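Local coordinates for flagellar hook associated protein type 3 FlgL (Legionella pneumophila subsp. pneumophila, PDB 5YTI), which probably serves as a structural component of the bacterial flagellum, joining hook to filament as FlgL proteins do, at residues 116-121 / 295-300; 171-176 / 346-351; 193-198 / 206-211; 220-225 / 243-248; 227-232 / 280-285. One frame throughout, in Å; residues are numbered along the deposited sequence.

Overall arrangement
The chain combines a long helical rod with a beta domain at one end. Contacts 1 and 2 belong to the helical body, and their centres lie about 28 Å apart. Contacts 3, 4 and 5 cluster in the beta domain, with centres about 15 to 18 Å from one another, and all three reach the same antiparallel sheet. Contact 2 lies on the opposite side of the chain's centre from this cluster, about 56 Å from contact 5 between centres. Contacts 3 and 5 touch where Ala206 packs on Pro280, while contacts 4 and 5 share strand 224-230. Along the chain, contacts 3, 4 and 5 are nested inside the loops closed by contacts 1 and 2.

Contact 1. Residues 116-121 / 295-300; sequences ALLNQL and SIFSTV
Leu118 and Val300 have the nearest CA atoms of the two segments, 6.2 Å from each other. The helical segments 116-121 and 296-300 run nearly antiparallel, at 171° between their directions, their axes 9.9 Å apart at closest approach. Segment 116-121 lies in the C-terminal half of helix 104-125, whereas 296-300 is the first turn of helix 296-307. That turn begins at Ser295, the N-cap, whose OG accepts an almost straight hydrogen bond from Ser298 N at 3.2 Å.

Between the helices the contact is apolar. Leu118 CB rests against Val300 CG1 at 3.7 Å. Leu118 CG stands anti to the backbone N (chi1 170°), and beyond it CD1 meets the edge of the Phe297 ring, 4.0 Å from Phe297 CD1, the two side chains crossing at about a right angle. One turn later, Leu121 brings its CD1 within 4.0 Å of Ile296 CG2, again crosswise. The Phe297 ring also offers its edge to the backbone, with CE1 lying 3.9 Å from Leu121 O. Branched aliphatic side chains and a flat ring suit this buried seam because they fill it without needing polar partners. Helix 49-96 adds Leu90, which touches Val300, and helix 179-184 adds Phe183 beside Ile296. This is antiparallel helix-to-helix packing inside the helical body, to which the N-terminal helical region of the flagellin family contributes helix 104-125.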
# COMPACT_ATOMS: atom_id res chain seq x y z
N ALA A 116 -2.05 25.13 0.47
CA ALA A 116 -0.83 25.44 1.24
C ALA A 116 -0.23 24.17 1.86
O ALA A 116 0.99 23.99 1.85
CB ALA A 116 -1.10 26.48 2.31
N LEU A 117 -1.08 23.28 2.37
CA LEU A 117 -0.61 22.04 2.99
C LEU A 117 0.03 21.11 1.97
O LEU A 117 1.12 20.61 2.21
CB LEU A 117 -1.72 21.35 3.79
CG LEU A 117 -2.15 22.21 5.00
CD1 LEU A 117 -3.58 21.92 5.47
CD2 LEU A 117 -1.20 22.04 6.17
N LEU A 118 -0.59 20.91 0.82
CA LEU A 118 0.06 20.18 -0.26
C LEU A 118 1.49 20.71 -0.46
O LEU A 118 2.45 19.95 -0.39
CB LEU A 118 -0.73 20.28 -1.56
CG LEU A 118 -0.07 19.75 -2.85
CD1 LEU A 118 0.36 18.31 -2.69
CD2 LEU A 118 -1.00 19.86 -4.04
N ASN A 119 1.64 22.01 -0.70
CA ASN A 119 2.95 22.64 -0.92
C ASN A 119 3.90 22.35 0.25
O ASN A 119 5.09 22.08 0.06
CB ASN A 119 2.83 24.17 -1.14
CG ASN A 119 2.00 24.56 -2.38
OD1 ASN A 119 1.43 23.72 -3.09
ND2 ASN A 119 1.94 25.87 -2.64
N GLN A 120 3.37 22.41 1.47
CA GLN A 120 4.13 22.07 2.68
C GLN A 120 4.72 20.65 2.56
O GLN A 120 5.91 20.44 2.77
CB GLN A 120 3.24 22.23 3.92
CG GLN A 120 3.96 22.26 5.27
CD GLN A 120 3.32 23.19 6.30
OE1 GLN A 120 3.86 24.25 6.58
NE2 GLN A 120 2.16 22.79 6.87
N LEU A 121 3.89 19.70 2.17
CA LEU A 121 4.30 18.29 2.09
C LEU A 121 5.30 18.05 0.99
O LEU A 121 6.18 17.21 1.12
CB LEU A 121 3.09 17.38 1.92
CG LEU A 121 2.16 17.30 3.12
CD1 LEU A 121 0.93 16.54 2.72
CD2 LEU A 121 2.80 16.58 4.28
N SER A 295 0.01 8.51 -4.48
CA SER A 295 0.76 9.43 -3.57
C SER A 295 -0.12 10.23 -2.65
O SER A 295 -1.26 10.50 -2.97
CB SER A 295 1.63 10.43 -4.37
OG SER A 295 0.90 11.26 -5.28
N ILE A 296 0.41 10.60 -1.50
CA ILE A 296 -0.34 11.49 -0.64
C ILE A 296 -0.68 12.70 -1.45
O ILE A 296 -1.75 13.27 -1.33
CB ILE A 296 0.49 12.02 0.52
CG1 ILE A 296 0.96 10.88 1.40
CG2 ILE A 296 -0.34 12.96 1.38
CD1 ILE A 296 2.27 11.23 2.07
N PHE A 297 0.26 13.10 -2.28
CA PHE A 297 0.10 14.31 -3.05
C PHE A 297 -1.18 14.32 -3.87
O PHE A 297 -1.97 15.24 -3.71
CB PHE A 297 1.32 14.52 -3.91
CG PHE A 297 2.59 14.39 -3.14
CD1 PHE A 297 2.84 15.22 -2.07
CD2 PHE A 297 3.53 13.41 -3.46
CE1 PHE A 297 4.01 15.11 -1.36
CE2 PHE A 297 4.70 13.29 -2.75
CZ PHE A 297 4.94 14.14 -1.69
N SER A 298 -1.41 13.33 -4.72
CA SER A 298 -2.68 13.34 -5.44
C SER A 298 -3.89 13.23 -4.48
O SER A 298 -4.90 13.84 -4.75
CB SER A 298 -2.73 12.34 -6.61
OG SER A 298 -2.93 11.03 -6.15
N THR A 299 -3.77 12.54 -3.34
CA THR A 299 -4.85 12.54 -2.33
C THR A 299 -5.25 13.98 -1.95
O THR A 299 -6.44 14.33 -1.88
CB THR A 299 -4.50 11.76 -1.03
OG1 THR A 299 -4.57 10.35 -1.25
CG2 THR A 299 -5.49 12.08 0.06
N VAL A 300 -4.26 14.81 -1.70
CA VAL A 300 -4.53 16.20 -1.36
C VAL A 300 -5.02 17.03 -2.56
O VAL A 300 -5.88 17.90 -2.38
CB VAL A 300 -3.31 16.89 -0.73
CG1 VAL A 300 -3.68 18.31 -0.37
CG2 VAL A 300 -2.83 16.13 0.50

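Contact 2. Residues 171-176 / 346-351; sequences LLVAVN and GARLNQ
Val173 and Arg348 join a two-stranded beta hairpin, strands 164-168 and 171-174, to the long helix 316-374. Arg348 buries more surface here than any other residue of the two segments. The methylenes of its chain pass Val173, where Val173 CG1 lies 4.1 Å from Arg348 CG. The chain then bends at chi3 (-91°), which places NE, and beyond it the guanidinium reaches the end of the strand. There Arg348 NH1 donates to Ala174 O at 2.9 Å, with an angle of 161° at the hydrogen. The oxygen lies near the guanidinium plane, while the donor stands well above the carbonyl plane of Ala174.

Arginine suits this place because its long aliphatic part can cover a valine while its head remains polar. NH2 forms salt bridges with Asp344 and Asp177, two carboxylates that probably offset the buried positive charge. Further along the helix, Gln351 slides past Val173 in the opposite direction, and its NE2 approaches Leu171 CD1 to 3.6 Å. Leu73 of helix 49-96 packs against Arg348 as well. A two-stranded hairpin thus packs on helix 316-374 beside helix 49-96, with apolar contacts along the strand and the arginine gripping the strand end.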
# COMPACT_ATOMS: atom_id res chain seq x y z
N LEU A 171 26.60 -5.62 12.73
CA LEU A 171 25.29 -4.96 12.61
C LEU A 171 25.31 -3.81 11.61
O LEU A 171 26.06 -2.85 11.75
CB LEU A 171 24.80 -4.46 13.98
CG LEU A 171 23.37 -3.94 14.01
CD1 LEU A 171 22.41 -5.05 13.59
CD2 LEU A 171 23.02 -3.37 15.39
N LEU A 172 24.49 -3.95 10.58
CA LEU A 172 24.25 -2.88 9.64
C LEU A 172 22.91 -2.25 10.02
O LEU A 172 21.99 -2.94 10.45
CB LEU A 172 24.24 -3.42 8.20
CG LEU A 172 25.56 -3.70 7.48
CD1 LEU A 172 26.47 -4.55 8.36
CD2 LEU A 172 25.34 -4.38 6.11
N VAL A 173 22.80 -0.93 9.88
CA VAL A 173 21.56 -0.17 10.17
C VAL A 173 21.25 0.82 9.03
O VAL A 173 22.14 1.49 8.52
CB VAL A 173 21.72 0.66 11.46
CG1 VAL A 173 20.56 1.63 11.64
CG2 VAL A 173 21.85 -0.27 12.65
N ALA A 174 19.99 0.94 8.63
CA ALA A 174 19.65 1.84 7.51
C ALA A 174 19.56 3.28 7.99
O ALA A 174 18.90 3.54 8.98
CB ALA A 174 18.34 1.41 6.86
N VAL A 175 20.21 4.22 7.29
CA VAL A 175 20.27 5.58 7.78
C VAL A 175 19.38 6.52 7.01
O VAL A 175 19.49 7.74 7.16
CB VAL A 175 21.69 6.15 7.75
CG1 VAL A 175 22.63 5.24 8.51
CG2 VAL A 175 22.16 6.34 6.33
N ASN A 176 18.50 5.97 6.18
CA ASN A 176 17.55 6.79 5.43
C ASN A 176 16.35 5.97 5.06
O ASN A 176 16.34 4.75 5.19
CB ASN A 176 18.18 7.37 4.16
CG ASN A 176 18.55 6.31 3.14
OD1 ASN A 176 19.27 5.36 3.42
ND2 ASN A 176 18.07 6.49 1.93
N GLY A 346 12.28 4.47 14.98
CA GLY A 346 12.47 4.19 16.41
C GLY A 346 13.22 2.91 16.70
O GLY A 346 14.17 2.90 17.47
N ALA A 347 12.81 1.82 16.07
CA ALA A 347 13.47 0.53 16.26
C ALA A 347 14.96 0.64 15.98
O ALA A 347 15.79 0.07 16.71
CB ALA A 347 12.83 -0.53 15.36
N ARG A 348 15.30 1.37 14.92
CA ARG A 348 16.68 1.55 14.51
C ARG A 348 17.46 2.38 15.52
O ARG A 348 18.59 2.07 15.87
CB ARG A 348 16.74 2.20 13.13
CG ARG A 348 16.48 1.20 12.02
CD ARG A 348 16.54 1.88 10.69
NE ARG A 348 15.24 2.37 10.26
CZ ARG A 348 15.05 3.22 9.26
NH1 ARG A 348 16.05 3.73 8.56
NH2 ARG A 348 13.81 3.60 8.96
N LEU A 349 16.86 3.44 16.01
CA LEU A 349 17.50 4.17 17.07
C LEU A 349 17.74 3.26 18.26
O LEU A 349 18.75 3.41 18.93
CB LEU A 349 16.66 5.35 17.48
CG LEU A 349 16.46 6.44 16.42
CD1 LEU A 349 15.34 7.44 16.76
CD2 LEU A 349 17.77 7.16 16.16
N ASN A 350 16.83 2.34 18.57
CA ASN A 350 17.05 1.46 19.72
C ASN A 350 18.17 0.46 19.39
O ASN A 350 18.90 0.03 20.29
CB ASN A 350 15.76 0.78 20.21
CG ASN A 350 14.91 1.69 21.11
OD1 ASN A 350 15.42 2.40 21.99
ND2 ASN A 350 13.61 1.67 20.88
N GLN A 351 18.33 0.12 18.11
CA GLN A 351 19.49 -0.70 17.66
C GLN A 351 20.82 0.08 17.85
O GLN A 351 21.84 -0.53 18.13
CB GLN A 351 19.34 -1.17 16.19
CG GLN A 351 18.52 -2.46 16.00
CD GLN A 351 18.64 -3.07 14.60
OE1 GLN A 351 18.41 -2.40 13.58
NE2 GLN A 351 19.00 -4.36 14.55

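Contact 3. Residues 193-198 / 206-211; sequences FAIRET and ASVSSG
Phe193 meets Ser210 and Gly211 beside Asn190, a residue that holds both segments: Asn190 OD1 accepts from Phe193 N, and its ND2 is hydrogen-bonded to Gly211 O and weakly to Ser210 O. The Phe193 ring approaches Ser210 O obliquely, its CE2 lying 3.5 Å away. With chi1 at 55°, Phe193 CG sits between the backbone N and the carbonyl carbon, and from there the ring reaches across to the backbone at 210-211, where strand 207-213 is interrupted and CZ comes within 3.9 Å of Gly211 C. Gly211 has a positive phi of 58°, a backbone conformation that glycine adopts readily.

The apolar half of the contact lies two residues on from Phe193 and two or three back from Ser210 and Gly211. Ile195 stretches out with CD1 nearly anti to CA (chi2 169°), and this terminal methyl does the touching. It meets Val208 CG1 at 3.9 Å, the two side chains crossing at about a right angle, and it lies 3.6 Å from Ser209 O. Isoleucine suits the place because its extended branch spans the separation between two chains that belong to different sheets, and the beta-branched valine presents a methyl to receive it.

Strand 193-197 is an outer member of the five-stranded sheet, beside 285-290, while 207-213 edges a three-stranded sheet beside 272-277. Phe286 of strand 285-290 covers Val208, and Met272 packs on Phe193. Helix 316-374 touches both segments, its Gln326 accepting from Ile195 N and its Thr322 touching Ser207.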
# COMPACT_ATOMS: atom_id res chain seq x y z
N PHE A 193 -10.25 -1.70 -1.35
CA PHE A 193 -11.06 -1.24 -2.50
C PHE A 193 -11.52 0.23 -2.48
O PHE A 193 -11.76 0.84 -1.42
CB PHE A 193 -12.26 -2.16 -2.77
CG PHE A 193 -13.15 -2.36 -1.59
CD1 PHE A 193 -12.91 -3.39 -0.68
CD2 PHE A 193 -14.22 -1.52 -1.36
CE1 PHE A 193 -13.73 -3.58 0.44
CE2 PHE A 193 -15.03 -1.70 -0.25
CZ PHE A 193 -14.79 -2.74 0.65
N ALA A 194 -11.63 0.78 -3.69
CA ALA A 194 -11.97 2.18 -3.87
C ALA A 194 -13.28 2.33 -4.62
O ALA A 194 -13.66 1.44 -5.38
CB ALA A 194 -10.85 2.89 -4.59
N ILE A 195 -13.96 3.46 -4.41
CA ILE A 195 -15.28 3.72 -4.97
C ILE A 195 -15.43 5.13 -5.53
O ILE A 195 -15.36 6.13 -4.80
CB ILE A 195 -16.34 3.53 -3.91
CG1 ILE A 195 -16.23 2.14 -3.32
CG2 ILE A 195 -17.71 3.75 -4.51
CD1 ILE A 195 -17.07 1.96 -2.09
N ARG A 196 -15.67 5.19 -6.84
CA ARG A 196 -15.75 6.42 -7.60
C ARG A 196 -17.14 6.40 -8.25
O ARG A 196 -17.79 5.37 -8.25
CB ARG A 196 -14.62 6.44 -8.67
CG ARG A 196 -13.22 6.03 -8.20
N GLU A 197 -17.60 7.51 -8.85
CA GLU A 197 -18.75 7.44 -9.78
C GLU A 197 -18.30 6.83 -11.10
O GLU A 197 -17.09 6.76 -11.34
CB GLU A 197 -19.33 8.82 -10.06
CG GLU A 197 -19.63 9.64 -8.82
CD GLU A 197 -21.02 10.24 -8.86
OE1 GLU A 197 -21.60 10.41 -7.77
OE2 GLU A 197 -21.54 10.50 -9.97
N THR A 198 -19.24 6.40 -11.96
CA THR A 198 -18.90 6.01 -13.35
C THR A 198 -18.86 7.28 -14.18
O THR A 198 -19.08 8.37 -13.66
CB THR A 198 -19.95 5.08 -13.98
OG1 THR A 198 -21.21 5.29 -13.34
CG2 THR A 198 -19.54 3.60 -13.87
N ALA A 206 -27.62 9.38 -3.84
CA ALA A 206 -26.94 8.25 -3.25
C ALA A 206 -25.48 8.55 -2.91
O ALA A 206 -24.79 9.18 -3.70
CB ALA A 206 -27.02 7.08 -4.22
N SER A 207 -25.03 8.07 -1.76
CA SER A 207 -23.62 8.15 -1.35
C SER A 207 -23.17 6.80 -0.80
O SER A 207 -24.01 6.00 -0.41
CB SER A 207 -23.41 9.26 -0.31
OG SER A 207 -24.66 9.86 0.08
N VAL A 208 -21.86 6.53 -0.77
CA VAL A 208 -21.37 5.21 -0.33
C VAL A 208 -20.22 5.29 0.68
O VAL A 208 -19.28 6.07 0.50
CB VAL A 208 -20.87 4.36 -1.53
CG1 VAL A 208 -20.72 2.90 -1.12
CG2 VAL A 208 -21.81 4.47 -2.73
N SER A 209 -20.29 4.47 1.72
CA SER A 209 -19.25 4.46 2.74
C SER A 209 -17.95 3.95 2.12
O SER A 209 -17.95 3.54 0.98
CB SER A 209 -19.69 3.58 3.93
OG SER A 209 -19.54 2.21 3.63
N SER A 210 -16.83 4.01 2.84
CA SER A 210 -15.57 3.45 2.34
C SER A 210 -15.62 1.92 2.45
O SER A 210 -14.90 1.20 1.70
CB SER A 210 -14.35 4.02 3.09
OG SER A 210 -14.42 3.90 4.51
N GLY A 211 -16.47 1.43 3.37
CA GLY A 211 -16.67 -0.01 3.57
C GLY A 211 -15.38 -0.74 3.91
O GLY A 211 -14.34 -0.11 4.09

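Contact 4. Residues 220-225 / 243-248; sequences VPDNYT and TLSGNV
Asp222 reaches into the loop at 243-245 with CG anti to its backbone N (chi1 -159°), which swings the carboxylate across to Leu244 and Ser245. Leu244 N donates to Asp222 OD1 at 3.1 Å, a nearly straight bond of 169° that uses the syn lone pair. Asn223 N binds the same oxygen from above the carboxylate plane. The other oxygen, Asp222 OD2, receives Ser245 OG at 3.0 Å from the anti side, 22° out of the carboxylate plane. Ser245 suits this place because its hydroxyl, anti to its own carbonyl carbon, turns to the acid. Next to the carboxylate, Thr243 N donates to Asn223 O at 3.0 Å, a backbone bond that holds the start of the loop.

Asp222 CG lies above one face of the Tyr224 ring, toward its rim, while the ring's CE1 edge meets Val248 CG2 at 4.0 Å. The Tyr224 hydroxyl donates to Val220 O at 2.9 Å and also bonds Asn270. Asn223 ND2 is engaged by Ser343 of the second subunit, so this loop also faces that subunit. The chemistry implies that the buried acid is an organising centre: N-H and O-H donors distributed over both of its oxygens probably stabilise its negative charge and fix the loop leading into strand 246-249.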
# COMPACT_ATOMS: atom_id res chain seq x y z
N VAL A 220 -12.74 -11.40 -3.37
CA VAL A 220 -12.34 -11.54 -4.77
C VAL A 220 -11.99 -10.19 -5.40
O VAL A 220 -12.84 -9.30 -5.57
CB VAL A 220 -13.44 -12.23 -5.62
CG1 VAL A 220 -12.96 -12.37 -7.06
CG2 VAL A 220 -13.81 -13.59 -5.05
N PRO A 221 -10.72 -10.03 -5.76
CA PRO A 221 -10.45 -8.75 -6.39
C PRO A 221 -11.10 -8.72 -7.81
O PRO A 221 -11.01 -9.71 -8.59
CB PRO A 221 -8.91 -8.71 -6.43
CG PRO A 221 -8.47 -10.17 -6.43
CD PRO A 221 -9.62 -11.01 -5.93
N ASP A 222 -11.77 -7.61 -8.13
CA ASP A 222 -12.42 -7.43 -9.43
C ASP A 222 -12.79 -5.97 -9.63
O ASP A 222 -12.76 -5.17 -8.71
CB ASP A 222 -13.67 -8.32 -9.52
CG ASP A 222 -14.13 -8.62 -10.98
OD1 ASP A 222 -13.50 -8.09 -11.94
OD2 ASP A 222 -15.13 -9.39 -11.15
N ASN A 223 -13.12 -5.63 -10.86
CA ASN A 223 -13.72 -4.34 -11.21
C ASN A 223 -15.25 -4.50 -11.24
O ASN A 223 -15.84 -5.18 -12.12
CB ASN A 223 -13.21 -3.88 -12.57
CG ASN A 223 -11.85 -3.29 -12.49
OD1 ASN A 223 -11.68 -2.27 -11.88
ND2 ASN A 223 -10.88 -3.89 -13.14
N TYR A 224 -15.88 -3.86 -10.27
CA TYR A 224 -17.29 -4.07 -9.99
C TYR A 224 -18.06 -2.85 -10.40
O TYR A 224 -17.57 -1.75 -10.34
CB TYR A 224 -17.51 -4.36 -8.48
CG TYR A 224 -16.99 -5.70 -8.01
CD1 TYR A 224 -17.74 -6.83 -8.14
CD2 TYR A 224 -15.73 -5.82 -7.44
CE1 TYR A 224 -17.27 -8.06 -7.73
CE2 TYR A 224 -15.24 -7.04 -7.01
CZ TYR A 224 -16.01 -8.17 -7.15
OH TYR A 224 -15.54 -9.42 -6.73
N THR A 225 -19.29 -3.06 -10.80
CA THR A 225 -20.17 -1.98 -11.11
C THR A 225 -21.47 -2.22 -10.36
O THR A 225 -22.07 -3.31 -10.40
CB THR A 225 -20.36 -1.90 -12.63
OG1 THR A 225 -19.10 -2.17 -13.28
CG2 THR A 225 -20.92 -0.52 -13.03
N THR A 243 -16.24 -7.45 -14.11
CA THR A 243 -15.63 -7.89 -15.31
C THR A 243 -15.41 -9.37 -15.26
O THR A 243 -15.87 -10.07 -16.14
CB THR A 243 -14.28 -7.24 -15.53
OG1 THR A 243 -14.37 -5.84 -15.26
CG2 THR A 243 -13.82 -7.46 -16.96
N LEU A 244 -14.72 -9.86 -14.23
CA LEU A 244 -14.33 -11.29 -14.16
C LEU A 244 -15.42 -12.16 -13.59
O LEU A 244 -15.45 -13.33 -13.86
CB LEU A 244 -13.07 -11.49 -13.31
CG LEU A 244 -11.81 -10.69 -13.74
CD1 LEU A 244 -10.78 -10.53 -12.59
CD2 LEU A 244 -11.15 -11.27 -15.00
N SER A 245 -16.32 -11.58 -12.80
CA SER A 245 -17.24 -12.36 -11.98
C SER A 245 -18.58 -12.49 -12.63
O SER A 245 -19.45 -13.20 -12.13
CB SER A 245 -17.45 -11.68 -10.62
OG SER A 245 -16.31 -11.82 -9.80
N GLY A 246 -18.78 -11.80 -13.74
CA GLY A 246 -20.11 -11.70 -14.31
C GLY A 246 -20.95 -11.16 -13.18
O GLY A 246 -20.46 -10.37 -12.37
N ASN A 247 -22.20 -11.59 -13.11
CA ASN A 247 -23.14 -11.09 -12.09
C ASN A 247 -22.90 -11.74 -10.74
O ASN A 247 -22.78 -12.98 -10.66
CB ASN A 247 -24.60 -11.40 -12.43
CG ASN A 247 -24.95 -11.07 -13.84
OD1 ASN A 247 -25.19 -9.91 -14.14
ND2 ASN A 247 -25.03 -12.09 -14.70
N VAL A 248 -22.89 -10.93 -9.69
CA VAL A 248 -22.76 -11.48 -8.35
C VAL A 248 -24.02 -11.21 -7.55
O VAL A 248 -24.50 -12.14 -6.92
CB VAL A 248 -21.45 -11.05 -7.62
CG1 VAL A 248 -20.37 -12.13 -7.78
CG2 VAL A 248 -20.94 -9.72 -8.14

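Contact 5. Residues 227-232 / 280-285; sequences TFALNS and PKAGDS
Phe228 is bonded through both of its backbone polar atoms to the segment opposite. Its N donates to Asp284 O at 3.1 Å in a nearly straight bond of 170°, and its O accepts from Gly283 N; both donors lie nearly along the C=O axis of their acceptors. Ala282 CA adds a CA-H...O contact to Phe228 O. One residue back along the strand, Thr227 and Ser285 form an antiparallel non-hydrogen-bonded pair, with Thr227 CG2 lying 3.9 Å from Ser285 CB.

The donor Gly283 belongs to a type II turn from Lys281 to Asp284, where its positive phi suits glycine. The Asp284 carboxylate ties the turn to the neighbouring loop, taking Thr203 N on OD1 and Gly204 N on OD2, with a weak bond from Lys281 N to OD2.

Around this polar frame lies the packing. Phe228 CG is anti to the carbonyl carbon (chi1 -56°), and Pro280 places its CG over one face of the ring in a CH-pi contact, 4.1 Å from the Phe228 centroid and 17° off the ring normal. The puckered, conformationally restricted proline ring crosses the aromatic side chain at about a right angle. On the more exposed flank, Ala282 CB meets Ala229 CA at 3.9 Å and Leu230 CG at 4.2 Å. The chemistry implies a turn secured in two ways: backbone bonds fix it to strand 224-230, and Pro280 packs on the face of the Phe228 ring.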
# COMPACT_ATOMS: atom_id res chain seq x y z
N THR A 227 -25.23 -0.89 -9.87
CA THR A 227 -26.18 -0.23 -10.73
C THR A 227 -27.52 -0.31 -9.98
O THR A 227 -27.95 -1.41 -9.56
CB THR A 227 -26.20 -0.91 -12.15
OG1 THR A 227 -25.69 -2.25 -12.05
CG2 THR A 227 -25.25 -0.20 -13.16
N PHE A 228 -28.15 0.84 -9.75
CA PHE A 228 -29.50 0.89 -9.16
C PHE A 228 -30.58 0.88 -10.26
O PHE A 228 -30.55 1.69 -11.19
CB PHE A 228 -29.66 2.13 -8.25
CG PHE A 228 -28.64 2.21 -7.16
CD1 PHE A 228 -28.82 1.55 -5.98
CD2 PHE A 228 -27.47 2.89 -7.35
CE1 PHE A 228 -27.85 1.56 -5.00
CE2 PHE A 228 -26.49 2.91 -6.38
CZ PHE A 228 -26.68 2.24 -5.20
N ALA A 229 -31.53 -0.04 -10.18
CA ALA A 229 -32.63 -0.02 -11.15
C ALA A 229 -33.90 -0.70 -10.61
O ALA A 229 -34.01 -0.96 -9.40
CB ALA A 229 -32.18 -0.62 -12.49
N LEU A 230 -34.85 -0.98 -11.53
CA LEU A 230 -36.26 -1.27 -11.18
C LEU A 230 -36.73 -2.72 -11.24
O LEU A 230 -36.43 -3.48 -12.16
CB LEU A 230 -37.20 -0.41 -12.03
CG LEU A 230 -37.08 1.09 -11.77
CD1 LEU A 230 -37.82 1.88 -12.85
CD2 LEU A 230 -37.59 1.45 -10.37
N ASN A 231 -37.48 -3.07 -10.19
CA ASN A 231 -38.36 -4.24 -10.17
C ASN A 231 -39.40 -4.14 -11.27
O ASN A 231 -39.75 -3.03 -11.70
CB ASN A 231 -39.12 -4.30 -8.83
CG ASN A 231 -38.52 -5.27 -7.85
OD1 ASN A 231 -37.65 -6.07 -8.20
ND2 ASN A 231 -38.99 -5.23 -6.61
N SER A 232 -39.90 -5.29 -11.69
CA SER A 232 -41.08 -5.31 -12.54
C SER A 232 -42.30 -4.74 -11.75
O SER A 232 -43.20 -4.14 -12.34
CB SER A 232 -41.31 -6.71 -13.09
OG SER A 232 -40.16 -7.12 -13.82
N PRO A 280 -31.17 7.18 -4.41
CA PRO A 280 -30.81 7.21 -5.81
C PRO A 280 -32.02 7.11 -6.74
O PRO A 280 -33.12 6.80 -6.28
CB PRO A 280 -29.96 5.94 -5.98
CG PRO A 280 -30.40 5.03 -4.90
CD PRO A 280 -30.80 5.92 -3.76
N LYS A 281 -31.78 7.38 -8.02
CA LYS A 281 -32.74 7.13 -9.11
C LYS A 281 -32.23 5.93 -9.90
O LYS A 281 -31.04 5.63 -9.84
CB LYS A 281 -32.80 8.33 -10.07
CG LYS A 281 -32.97 9.68 -9.42
CD LYS A 281 -34.41 9.96 -9.08
CE LYS A 281 -34.72 11.41 -9.33
NZ LYS A 281 -36.08 11.69 -8.82
N ALA A 282 -33.09 5.27 -10.67
CA ALA A 282 -32.63 4.16 -11.52
C ALA A 282 -31.54 4.65 -12.46
O ALA A 282 -31.57 5.80 -12.91
CB ALA A 282 -33.77 3.55 -12.30
N GLY A 283 -30.56 3.78 -12.74
CA GLY A 283 -29.48 4.09 -13.67
C GLY A 283 -28.24 4.71 -13.04
O GLY A 283 -27.14 4.65 -13.61
N ASP A 284 -28.42 5.32 -11.88
CA ASP A 284 -27.27 5.78 -11.11
C ASP A 284 -26.35 4.59 -10.90
O ASP A 284 -26.79 3.44 -10.83
CB ASP A 284 -27.72 6.37 -9.76
CG ASP A 284 -28.36 7.74 -9.92
OD1 ASP A 284 -28.47 8.20 -11.07
OD2 ASP A 284 -28.74 8.37 -8.91
N SER A 285 -25.05 4.87 -10.86
CA SER A 285 -24.09 3.79 -10.72
C SER A 285 -22.84 4.25 -9.98
O SER A 285 -22.48 5.44 -10.01
CB SER A 285 -23.71 3.21 -12.09
OG SER A 285 -23.36 4.24 -13.01